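G-protein alpha subunit Galpha7 (Naegleria fowleri, PDB 6NE6) probably binds and hydrolyses GTP as the alpha subunit of a heterotrimeric G protein, switching signalling on and off. Local coordinates at residues A[22-26]-A[176-180]. Residues are numbered along the deposited sequence; the frame is centred on the assembly and turned at random. Where two conformers were deposited one is given.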
# COMPACT_ATOMS: atom_id res chain seq x y z
N LYS A 22 4.10 1.22 1.35
CA LYS A 22 5.44 0.94 1.85
C LYS A 22 5.57 -0.51 2.30
O LYS A 22 6.64 -1.11 2.12
CB LYS A 22 5.81 1.90 2.98
CG LYS A 22 5.08 1.69 4.28
CD LYS A 22 5.73 2.53 5.41
CE LYS A 22 5.03 2.27 6.73
NZ LYS A 22 5.74 2.85 7.90
N SER A 23 4.50 -1.11 2.84
CA SER A 23 4.59 -2.52 3.23
C SER A 23 4.71 -3.44 2.02
O SER A 23 5.32 -4.51 2.11
CB SER A 23 3.38 -2.93 4.08
OG SER A 23 2.18 -2.84 3.33
N THR A 24 4.14 -3.04 0.87
CA THR A 24 4.35 -3.78 -0.37
C THR A 24 5.83 -3.83 -0.73
O THR A 24 6.35 -4.88 -1.14
CB THR A 24 3.56 -3.15 -1.52
OG1 THR A 24 2.21 -2.94 -1.10
CG2 THR A 24 3.58 -4.06 -2.76
N ILE A 25 6.52 -2.69 -0.60
CA ILE A 25 7.94 -2.64 -0.87
C ILE A 25 8.69 -3.63 0.01
O ILE A 25 9.56 -4.36 -0.46
CB ILE A 25 8.48 -1.21 -0.67
CG1 ILE A 25 7.84 -0.28 -1.69
CG2 ILE A 25 9.99 -1.20 -0.81
CD1 ILE A 25 8.33 1.16 -1.60
N PHE A 26 8.36 -3.64 1.31
CA PHE A 26 9.08 -4.53 2.22
C PHE A 26 8.83 -5.99 1.86
O PHE A 26 9.76 -6.80 1.85
CB PHE A 26 8.69 -4.27 3.68
CG PHE A 26 9.53 -5.07 4.65
CD1 PHE A 26 10.75 -4.58 5.08
CD2 PHE A 26 9.13 -6.31 5.09
CE1 PHE A 26 11.55 -5.31 5.95
CE2 PHE A 26 9.93 -7.06 5.96
CZ PHE A 26 11.15 -6.54 6.38
N CYS A 176 20.28 -2.96 4.94
CA CYS A 176 19.03 -3.58 5.30
C CYS A 176 17.91 -2.57 5.13
O CYS A 176 18.11 -1.36 5.18
CB CYS A 176 19.03 -4.13 6.73
SG CYS A 176 18.72 -2.86 7.92
N MET A 177 16.73 -3.11 4.84
CA MET A 177 15.53 -2.30 4.78
C MET A 177 14.69 -2.55 6.02
O MET A 177 14.55 -3.69 6.47
CB MET A 177 14.73 -2.59 3.51
CG MET A 177 13.43 -1.82 3.46
SD MET A 177 12.62 -2.05 1.86
CE MET A 177 13.79 -1.24 0.79
N ILE A 178 14.16 -1.46 6.59
CA ILE A 178 13.42 -1.49 7.85
C ILE A 178 11.98 -1.06 7.61
O ILE A 178 11.72 -0.05 6.95
CB ILE A 178 14.05 -0.54 8.89
CG1 ILE A 178 15.53 -0.87 9.09
CG2 ILE A 178 13.25 -0.56 10.20
CD1 ILE A 178 16.28 0.27 9.76
N ASP A 179 11.03 -1.81 8.18
CA ASP A 179 9.66 -1.35 8.35
C ASP A 179 9.31 -1.62 9.80
O ASP A 179 9.44 -2.76 10.26
CB ASP A 179 8.70 -2.07 7.39
CG ASP A 179 7.31 -1.45 7.36
OD1 ASP A 179 7.14 -0.30 7.83
OD2 ASP A 179 6.38 -2.12 6.87
N VAL A 180 8.91 -0.59 10.54
CA VAL A 180 8.75 -0.70 11.98
C VAL A 180 7.53 0.09 12.45
O VAL A 180 7.32 1.24 12.03
CB VAL A 180 10.02 -0.25 12.73
CG1 VAL A 180 10.42 1.15 12.31
CG2 VAL A 180 9.81 -0.32 14.24
O HOH W 1 8.44 1.92 8.91
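The ring of Phe26 turns an edge to the strand 173-180. Phe26 CE1 lies 3.4 Å from the backbone O of Met177, close to the ring plane. Asp179 CB meets the same ring obliquely, 4.0 Å from Phe26 CD1. The ring and the Asp179 carboxylate are inclined by 51°. With CG anti to the backbone N (chi1 -174°), Phe26 projects from the helix to the strand, and it also touches Ile164 and Gln166 of the strand 163-170. Met177 bends at its thioether, and Met177 SD lies 3.8 Å from Ile25 CG2. These apolar side chains pack the start of helix 22-32 onto the sheet. Lys22 and Ser23 fit the Walker A lysine and serine of a P-loop, as expected for a G-protein alpha subunit. Asp179 sits on the strand next to the one that leads into this loop, consistent with the Walker B aspartate of such proteins. The long arm of Lys22 is extended beyond CG and meets the Asp179 side chain at about a right angle. Lys22 NZ forms a salt bridge with Asp179 OD1 at 3.4 Å, and the hydrogen bond within it is weak. A water bridges the two: it accepts from Lys22 NZ at 3.0 Å and lies 2.8 Å from Asp179 OD1, to which it can donate. The same water also accepts from Val180 N. The other carboxylate oxygen, Asp179 OD2, is hydrogen-bonded to Thr160 OG1.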